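Local atomic coordinates of N-acetylglucosamine-specific lectin (Saxidomus purpuratus, PDB entry 6A7T), a protein that binds N-acetylglucosamine as a C-type lectin whose sugar recognition does not depend on calcium. Residues S37-S51 / C143-C156. Sequence-based numbering, arbitrary orientation.
Sequences SCYLFDETERGWEDS and CVNTKGPSICETDC. With CA (calcium ion), chain C.
A beta bulge interrupts the pairing of 37-43 with 148-154: D42 pairs with S150 but G148 with R46, so that the 37-46 side carries two extra residues around E43, T44 and E45. The bulge is tied down on the side of D42 and S150. There R46 reaches back end-on, NH1 and NH2 both gripping D42 OD2 (2.8 Å from NH1), an oxygen that also accepts T44 N in an Asx turn. The R46 nitrogens approach from one side of the carboxylate plane, T44 N from the opposite side. Beside the salt bridge one water accepts a hydrogen bond from R46 NH1, donates to G148 O and S51 OG, and is hydrogen-bonded to S150 OG (2.8 Å), linking helix 48-57 to the strand pair. S51 CB packs on S150 CB at 3.7 Å. Before the bulge the pairing is regular, as in C152 N to L40 O (2.9 Å). The two antiparallel strands, one from each end of the chain, close the C-type lectin domain; the disulfide C55–C152 fastens helix 48-57 to 148-154. On the sheet face of Y39 and F41, I151 lays CG2 over one face of the F41 ring, 4.2 Å from its centroid, while F73 and V77 of helix 68-78 also touch F41. Farther along, the extended E153 side chain, its CG anti to the backbone N (chi1 -179°), runs beside the Y39 ring, their planes 18° apart. Its carboxylate chelates the calcium ion through both oxygens, and S37 OG donates to OE2 (3.1 Å) from the anti side; T64, E66 and E70 complete the protein ligands, E70 also bonding Y39 OH. At the other end, E49 N donates to C143 O (2.9 Å), joining the first turn of helix 48-57 to the loop before 148-154.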
ATOM      1  N   SER A  37       1.799  -3.016   2.121  1.00 10.17           N
ATOM      2  CA  SER A  37       2.373  -4.264   2.664  1.00  9.31           C
ATOM      3  C   SER A  37       3.778  -4.470   2.132  1.00  9.23           C
ATOM      4  O   SER A  37       4.116  -3.978   1.080  1.00  8.19           O
ATOM      5  CB  SER A  37       1.551  -5.452   2.259  1.00  9.27           C
ATOM      6  OG  SER A  37       0.297  -5.438   2.898  1.00 10.86           O
ATOM      7  N   CYS A  38       4.563  -5.252   2.886  1.00  8.72           N
ATOM      8  CA  CYS A  38       5.854  -5.785   2.446  1.00  8.25           C
ATOM      9  C   CYS A  38       5.693  -7.277   2.096  1.00  7.83           C
ATOM     10  O   CYS A  38       5.005  -8.011   2.766  1.00  8.51           O
ATOM     11  CB  CYS A  38       6.917  -5.596   3.505  1.00  8.47           C
ATOM     12  SG  CYS A  38       7.263  -3.854   3.870  1.00 11.34           S
ATOM     13  N   TYR A  39       6.349  -7.677   1.014  1.00  7.64           N
ATOM     14  CA  TYR A  39       6.278  -9.031   0.480  1.00  7.93           C
ATOM     15  C   TYR A  39       7.667  -9.651   0.366  1.00  7.87           C
ATOM     16  O   TYR A  39       8.623  -9.019  -0.115  1.00  8.03           O
ATOM     17  CB  TYR A  39       5.675  -9.005  -0.911  1.00  7.66           C
ATOM     18  CG  TYR A  39       4.279  -8.435  -0.979  1.00  7.88           C
ATOM     19  CD1 TYR A  39       4.057  -7.061  -0.962  1.00  7.99           C
ATOM     20  CD2 TYR A  39       3.171  -9.263  -1.056  1.00  8.25           C
ATOM     21  CE1 TYR A  39       2.768  -6.527  -0.979  1.00  8.53           C
ATOM     22  CE2 TYR A  39       1.895  -8.745  -1.181  1.00  9.18           C
ATOM     23  CZ  TYR A  39       1.686  -7.378  -1.082  1.00  9.05           C
ATOM     24  OH  TYR A  39       0.399  -6.927  -1.189  1.00 10.69           O
ATOM     25  N   LEU A  40       7.699 -10.973   0.649  1.00  7.47           N
ATOM     26  CA  LEU A  40       8.887 -11.791   0.442  1.00  8.42           C
ATOM     27  C   LEU A  40       8.532 -12.902  -0.535  1.00  8.18           C
ATOM     28  O   LEU A  40       7.654 -13.716  -0.233  1.00  8.37           O
ATOM     29  CB  LEU A  40       9.313 -12.391   1.787  1.00  8.73           C
ATOM     30  CG  LEU A  40      10.558 -13.301   1.721  1.00  9.85           C
ATOM     31  CD1 LEU A  40      11.779 -12.536   1.299  1.00 12.22           C
ATOM     32  CD2 LEU A  40      10.810 -13.971   3.047  1.00 11.30           C
ATOM     33  N   PHE A  41       9.221 -12.927  -1.681  1.00  9.22           N
ATOM     34  CA  PHE A  41       9.123 -13.987  -2.657  1.00  9.30           C
ATOM     35  C   PHE A  41      10.233 -14.982  -2.335  1.00  9.55           C
ATOM     36  O   PHE A  41      11.380 -14.800  -2.781  1.00 12.24           O
ATOM     37  CB  PHE A  41       9.167 -13.380  -4.063  1.00  9.31           C
ATOM     38  CG  PHE A  41       8.014 -12.455  -4.351  1.00  9.74           C
ATOM     39  CD1 PHE A  41       8.041 -11.129  -3.925  1.00  8.83           C
ATOM     40  CD2 PHE A  41       6.903 -12.881  -5.089  1.00  9.07           C
ATOM     41  CE1 PHE A  41       6.992 -10.262  -4.213  1.00  9.85           C
ATOM     42  CE2 PHE A  41       5.851 -12.021  -5.347  1.00  9.69           C
ATOM     43  CZ  PHE A  41       5.897 -10.712  -4.923  1.00  9.81           C
ATOM     44  N   ASP A  42       9.915 -15.897  -1.432  1.00  9.77           N
ATOM     45  CA  ASP A  42      10.947 -16.754  -0.864  1.00 10.97           C
ATOM     46  C   ASP A  42      11.161 -17.983  -1.755  1.00 12.28           C
ATOM     47  O   ASP A  42      10.212 -18.682  -2.082  1.00 13.35           O
ATOM     48  CB  ASP A  42      10.631 -17.150   0.570  1.00 11.69           C
ATOM     49  CG  ASP A  42      11.887 -17.679   1.267  1.00 12.70           C
ATOM     50  OD1 ASP A  42      12.747 -16.860   1.697  1.00 17.48           O
ATOM     51  OD2 ASP A  42      12.048 -18.887   1.309  1.00 14.11           O
ATOM     52  N   GLU A  43      12.426 -18.256  -2.084  1.00 13.07           N
ATOM     53  CA  GLU A  43      12.740 -19.261  -3.079  1.00 15.19           C
ATOM     54  C   GLU A  43      13.127 -20.596  -2.450  1.00 14.20           C
ATOM     55  O   GLU A  43      13.444 -21.560  -3.190  1.00 16.72           O
ATOM     56  CB  GLU A  43      13.827 -18.708  -3.979  1.00 18.08           C
ATOM     57  CG  GLU A  43      13.317 -17.519  -4.763  1.00 20.89           C
ATOM     58  CD  GLU A  43      14.237 -17.077  -5.872  1.00 25.78           C
ATOM     59  OE1 GLU A  43      15.445 -17.418  -5.780  1.00 27.78           O
ATOM     60  OE2 GLU A  43      13.736 -16.426  -6.811  1.00 26.93           O
ATOM     61  N   THR A  44      13.109 -20.683  -1.132  1.00 13.44           N
ATOM     62  CA  THR A  44      13.325 -21.965  -0.458  1.00 13.04           C
ATOM     63  C   THR A  44      12.075 -22.831  -0.657  1.00 12.39           C
ATOM     64  O   THR A  44      10.972 -22.380  -0.483  1.00 13.86           O
ATOM     65  CB  THR A  44      13.612 -21.848   1.033  1.00 14.78           C
ATOM     66  OG1 THR A  44      14.864 -21.180   1.201  1.00 18.34           O
ATOM     67  CG2 THR A  44      13.684 -23.179   1.740  1.00 15.43           C
ATOM     68  N   GLU A  45      12.271 -24.078  -1.065  1.00 13.11           N
ATOM     69  CA  GLU A  45      11.138 -24.937  -1.427  1.00 13.84           C
ATOM     70  C   GLU A  45      10.669 -25.725  -0.208  1.00 11.83           C
ATOM     71  O   GLU A  45      11.499 -26.382   0.477  1.00 12.78           O
ATOM     72  CB  GLU A  45      11.562 -25.907  -2.532  1.00 15.63           C
ATOM     73  CG  GLU A  45      11.859 -25.212  -3.839  1.00 18.33           C
ATOM     74  CD  GLU A  45      12.270 -26.169  -4.932  1.00 24.04           C
ATOM     75  OE1 GLU A  45      13.285 -26.872  -4.735  1.00 29.00           O
ATOM     76  OE2 GLU A  45      11.577 -26.207  -5.952  1.00 26.41           O
ATOM     77  N   ARG A  46       9.396 -25.511   0.149  1.00  9.88           N
ATOM     78  CA  ARG A  46       8.757 -26.085   1.341  1.00  9.65           C
ATOM     79  C   ARG A  46       7.336 -26.504   0.966  1.00  9.31           C
ATOM     80  O   ARG A  46       6.737 -25.952   0.046  1.00  8.84           O
ATOM     81  CB  ARG A  46       8.645 -25.056   2.471  1.00 10.46           C
ATOM     82  CG  ARG A  46       9.897 -24.257   2.808  1.00 10.99           C
ATOM     83  CD  ARG A  46       9.556 -23.169   3.822  1.00 10.99           C
ATOM     84  NE  ARG A  46      10.688 -22.335   4.173  1.00 11.43           N
ATOM     85  CZ  ARG A  46      11.071 -21.276   3.467  1.00 10.57           C
ATOM     86  NH1 ARG A  46      10.395 -20.931   2.400  1.00 10.82           N
ATOM     87  NH2 ARG A  46      12.119 -20.566   3.834  1.00 11.26           N
ATOM     88  N   GLY A  47       6.785 -27.501   1.683  1.00  9.58           N
ATOM     89  CA  GLY A  47       5.409 -27.854   1.578  1.00 10.51           C
ATOM     90  C   GLY A  47       4.543 -26.683   2.003  1.00 10.59           C
ATOM     91  O   GLY A  47       5.057 -25.727   2.550  1.00  9.19           O
ATOM     92  N   TRP A  48       3.260 -26.726   1.657  1.00  9.24           N
ATOM     93  CA  TRP A  48       2.385 -25.556   1.879  1.00  8.58           C
ATOM     94  C   TRP A  48       2.287 -25.255   3.368  1.00  9.19           C
ATOM     95  O   TRP A  48       2.429 -24.082   3.743  1.00  8.31           O
ATOM     96  CB  TRP A  48       1.020 -25.776   1.263  1.00  8.07           C
ATOM     97  CG  TRP A  48       0.113 -24.600   1.370  1.00  8.32           C
ATOM     98  CD1 TRP A  48      -0.064 -23.652   0.408  1.00  8.41           C
ATOM     99  CD2 TRP A  48      -0.755 -24.246   2.451  1.00  7.33           C
ATOM    100  NE1 TRP A  48      -1.012 -22.760   0.800  1.00  7.74           N
ATOM    101  CE2 TRP A  48      -1.435 -23.091   2.066  1.00  7.61           C
ATOM    102  CE3 TRP A  48      -1.029 -24.805   3.708  1.00  8.16           C
ATOM    103  CZ2 TRP A  48      -2.327 -22.458   2.916  1.00  7.22           C
ATOM    104  CZ3 TRP A  48      -2.014 -24.247   4.494  1.00  7.88           C
ATOM    105  CH2 TRP A  48      -2.619 -23.052   4.119  1.00  7.98           C
ATOM    106  N   GLU A  49       2.027 -26.277   4.189  1.00  9.04           N
ATOM    107  CA  GLU A  49       1.974 -26.061   5.634  1.00  9.62           C
ATOM    108  C   GLU A  49       3.315 -25.505   6.155  1.00  9.00           C
ATOM    109  O   GLU A  49       3.293 -24.622   7.009  1.00 10.05           O
ATOM    110  CB  GLU A  49       1.649 -27.354   6.373  1.00 11.56           C
ATOM    111  CG  GLU A  49       0.205 -27.737   6.241  1.00 13.64           C
ATOM    112  CD  GLU A  49      -0.795 -26.868   6.993  1.00 16.77           C
ATOM    113  OE1 GLU A  49      -0.377 -26.036   7.815  1.00 22.13           O
ATOM    114  OE2 GLU A  49      -2.008 -27.107   6.794  1.00 22.53           O
ATOM    115  N   ASP A  50       4.454 -26.053   5.723  1.00  8.66           N
ATOM    116  CA  ASP A  50       5.736 -25.511   6.177  1.00  8.99           C
ATOM    117  C   ASP A  50       5.973 -24.072   5.672  1.00  7.64           C
ATOM    118  O   ASP A  50       6.634 -23.307   6.372  1.00  8.37           O
ATOM    119  CB  ASP A  50       6.921 -26.394   5.813  1.00 10.65           C
ATOM    120  CG  ASP A  50       6.960 -27.655   6.659  1.00 13.06           C
ATOM    121  OD1 ASP A  50       6.281 -27.696   7.713  1.00 15.25           O
ATOM    122  OD2 ASP A  50       7.733 -28.577   6.274  1.00 15.28           O
ATOM    123  N   SER A  51       5.410 -23.745   4.518  1.00  7.35           N
ATOM    124  CA  SER A  51       5.459 -22.339   4.014  1.00  6.76           C
ATOM    125  C   SER A  51       4.623 -21.442   4.918  1.00  6.75           C
ATOM    126  O   SER A  51       5.032 -20.299   5.180  1.00  5.92           O
ATOM    127  CB  SER A  51       4.999 -22.243   2.564  1.00  6.95           C
ATOM    128  OG  SER A  51       5.802 -23.072   1.721  1.00  8.15           O
ATOM    129  N   CYS A 143      -1.065 -30.635   0.664  1.00 13.75           N
ATOM    130  CA  CYS A 143      -0.701 -29.380   1.377  1.00 13.58           C
ATOM    131  C   CYS A 143       0.490 -29.605   2.298  1.00 13.52           C
ATOM    132  O   CYS A 143       0.871 -28.673   3.039  1.00 12.20           O
ATOM    133  CB  CYS A 143      -1.909 -28.848   2.124  1.00 15.53           C
ATOM    134  SG  CYS A 143      -3.209 -28.356   0.967  1.00 23.01           S
ATOM    135  N   VAL A 144       1.123 -30.784   2.249  1.00 11.42           N
ATOM    136  CA  VAL A 144       2.168 -31.133   3.149  1.00 12.31           C
ATOM    137  C   VAL A 144       3.483 -31.388   2.410  1.00 12.62           C
ATOM    138  O   VAL A 144       4.519 -30.856   2.775  1.00 12.98           O
ATOM    139  CB  VAL A 144       1.756 -32.315   4.053  1.00 13.56           C
ATOM    140  CG1 VAL A 144       2.849 -32.657   5.032  1.00 13.93           C
ATOM    141  CG2 VAL A 144       0.454 -32.013   4.794  1.00 15.26           C
ATOM    142  N   ASN A 145       3.460 -32.294   1.420  1.00 13.25           N
ATOM    143  CA  ASN A 145       4.691 -32.879   0.921  1.00 14.39           C
ATOM    144  C   ASN A 145       5.068 -32.425  -0.497  1.00 15.91           C
ATOM    145  O   ASN A 145       5.952 -33.064  -1.126  1.00 18.33           O
ATOM    146  CB  ASN A 145       4.580 -34.410   0.986  1.00 15.12           C
ATOM    147  CG  ASN A 145       4.491 -34.882   2.418  1.00 14.80           C
ATOM    148  OD1 ASN A 145       3.526 -35.566   2.785  1.00 19.82           O
ATOM    149  ND2 ASN A 145       5.439 -34.475   3.241  1.00 16.37           N
ATOM    150  N   THR A 146       4.449 -31.376  -1.024  1.00 13.63           N
ATOM    151  CA  THR A 146       4.828 -30.825  -2.312  1.00 14.22           C
ATOM    152  C   THR A 146       5.556 -29.507  -2.074  1.00 14.73           C
ATOM    153  O   THR A 146       4.957 -28.548  -1.592  1.00 15.61           O
ATOM    154  CB  THR A 146       3.631 -30.666  -3.231  1.00 14.35           C
ATOM    155  OG1 THR A 146       2.960 -31.932  -3.319  1.00 14.92           O
ATOM    156  CG2 THR A 146       4.015 -30.116  -4.590  1.00 14.40           C
ATOM    157  N   LYS A 147       6.840 -29.487  -2.418  1.00 14.70           N
ATOM    158  CA  LYS A 147       7.753 -28.458  -1.910  1.00 15.27           C
ATOM    159  C   LYS A 147       7.944 -27.420  -3.002  1.00 15.45           C
ATOM    160  O   LYS A 147       8.457 -27.766  -4.032  1.00 16.18           O
ATOM    161  CB  LYS A 147       9.118 -29.026  -1.508  1.00 16.21           C
ATOM    162  CG  LYS A 147       9.115 -29.890  -0.255  1.00 16.82           C
ATOM    163  CD  LYS A 147      10.518 -30.317   0.157  1.00 20.31           C
ATOM    164  CE  LYS A 147      10.528 -31.318   1.276  1.00 21.94           C
ATOM    165  NZ  LYS A 147      11.893 -31.838   1.501  1.00 27.21           N
ATOM    166  N   GLY A 148       7.580 -26.155  -2.728  1.00 12.60           N
ATOM    167  CA  GLY A 148       7.784 -25.088  -3.659  1.00 11.94           C
ATOM    168  C   GLY A 148       8.108 -23.786  -2.930  1.00 10.87           C
ATOM    169  O   GLY A 148       8.037 -23.732  -1.693  1.00  9.18           O
ATOM    170  N   PRO A 149       8.420 -22.726  -3.697  1.00  9.29           N
ATOM    171  CA  PRO A 149       8.684 -21.400  -3.123  1.00  9.04           C
ATOM    172  C   PRO A 149       7.323 -20.868  -2.651  1.00  8.62           C
ATOM    173  O   PRO A 149       6.280 -21.431  -2.958  1.00  8.38           O
ATOM    174  CB  PRO A 149       9.316 -20.630  -4.309  1.00  9.48           C
ATOM    175  CG  PRO A 149       8.592 -21.192  -5.483  1.00  9.27           C
ATOM    176  CD  PRO A 149       8.416 -22.670  -5.174  1.00  9.62           C
ATOM    177  N   SER A 150       7.352 -19.722  -2.001  1.00  7.69           N
ATOM    178  CA  SER A 150       6.112 -19.167  -1.399  1.00  7.81           C
ATOM    179  C   SER A 150       6.246 -17.655  -1.322  1.00  7.71           C
ATOM    180  O   SER A 150       7.336 -17.122  -1.540  1.00  8.80           O
ATOM    181  CB  SER A 150       5.847 -19.772  -0.048  1.00  8.50           C
ATOM    182  OG  SER A 150       6.867 -19.500   0.912  1.00  8.94           O
ATOM    183  N   ILE A 151       5.120 -17.018  -1.059  1.00  7.13           N
ATOM    184  CA  ILE A 151       5.046 -15.536  -0.974  1.00  7.49           C
ATOM    185  C   ILE A 151       4.468 -15.149   0.389  1.00  6.84           C
ATOM    186  O   ILE A 151       3.353 -15.540   0.715  1.00  5.97           O
ATOM    187  CB  ILE A 151       4.224 -14.928  -2.121  1.00  8.45           C
ATOM    188  CG1 ILE A 151       4.744 -15.398  -3.479  1.00  8.62           C
ATOM    189  CG2 ILE A 151       4.236 -13.415  -2.033  1.00  9.09           C
ATOM    190  CD1 ILE A 151       3.799 -15.237  -4.635  1.00  9.39           C
ATOM    191  N   CYS A 152       5.257 -14.408   1.175  1.00  6.92           N
ATOM    192  CA  CYS A 152       4.815 -13.931   2.494  1.00  7.59           C
ATOM    193  C   CYS A 152       4.407 -12.450   2.370  1.00  7.45           C
ATOM    194  O   CYS A 152       4.964 -11.737   1.535  1.00  8.57           O
ATOM    195  CB  CYS A 152       5.868 -13.983   3.580  1.00  8.30           C
ATOM    196  SG  CYS A 152       6.623 -15.607   3.810  1.00  9.25           S
ATOM    197  N   GLU A 153       3.375 -12.057   3.116  1.00  6.79           N
ATOM    198  CA  GLU A 153       2.885 -10.675   3.156  1.00  7.39           C
ATOM    199  C   GLU A 153       2.875 -10.218   4.621  1.00  7.47           C
ATOM    200  O   GLU A 153       2.390 -10.931   5.456  1.00  8.22           O
ATOM    201  CB  GLU A 153       1.513 -10.606   2.505  1.00  8.15           C
ATOM    202  CG  GLU A 153       0.903  -9.204   2.462  1.00  8.36           C
ATOM    203  CD  GLU A 153      -0.515  -9.099   1.910  1.00  9.00           C
ATOM    204  OE1 GLU A 153      -1.230 -10.144   1.765  1.00  9.44           O
ATOM    205  OE2 GLU A 153      -0.927  -7.959   1.673  1.00 10.53           O
ATOM    206  N   THR A 154       3.362  -9.000   4.896  1.00  9.10           N
ATOM    207  CA  THR A 154       3.202  -8.401   6.229  1.00 10.23           C
ATOM    208  C   THR A 154       2.634  -6.990   6.070  1.00 11.30           C
ATOM    209  O   THR A 154       2.935  -6.291   5.079  1.00 10.63           O
ATOM    210  CB  THR A 154       4.525  -8.360   7.008  1.00 12.14           C
ATOM    211  OG1 THR A 154       4.262  -7.865   8.321  1.00 12.79           O
ATOM    212  CG2 THR A 154       5.581  -7.537   6.315  1.00 12.07           C
ATOM    213  N   ASP A 155       1.846  -6.564   7.059  1.00 12.56           N
ATOM    214  CA  ASP A 155       1.376  -5.161   7.061  1.00 15.07           C
ATOM    215  C   ASP A 155       2.036  -4.392   8.210  1.00 14.30           C
ATOM    216  O   ASP A 155       1.663  -3.227   8.509  1.00 14.20           O
ATOM    217  CB  ASP A 155      -0.144  -5.085   7.179  1.00 19.21           C
ATOM    218  CG  ASP A 155      -0.654  -5.469   8.547  1.00 22.21           C
ATOM    219  OD1 ASP A 155       0.163  -5.903   9.420  1.00 25.11           O
ATOM    220  OD2 ASP A 155      -1.881  -5.333   8.753  1.00 30.34           O
ATOM    221  N   CYS A 156       3.026  -5.012   8.835  1.00 13.23           N
ATOM    222  CA  CYS A 156       3.868  -4.358   9.865  1.00 15.68           C
ATOM    223  C   CYS A 156       3.024  -3.911  11.072  1.00 17.06           C
ATOM    224  O   CYS A 156       3.435  -3.011  11.795  1.00 20.28           O
ATOM    225  CB  CYS A 156       4.605  -3.159   9.279  1.00 15.50           C
ATOM    226  SG  CYS A 156       5.732  -3.536   7.909  1.00 16.11           S
TER
HETATM  227 CA    CA C 201      -3.082  -8.853   0.584  1.00 11.63          CA
HETATM  228  O   HOH W   1       8.174 -22.003   0.667  1.00  9.93           O
HETATM  229  O   HOH W   2       2.714 -29.060  -0.138  1.00  9.67           O
HETATM  230  O   HOH W   3       4.514 -28.820   4.759  1.00 12.95           O
HETATM  231  O   HOH W   4      -3.533  -6.423   0.711  1.00 15.55           O
HETATM  232  O   HOH W   5      -3.724  -8.664   2.979  1.00 11.13           O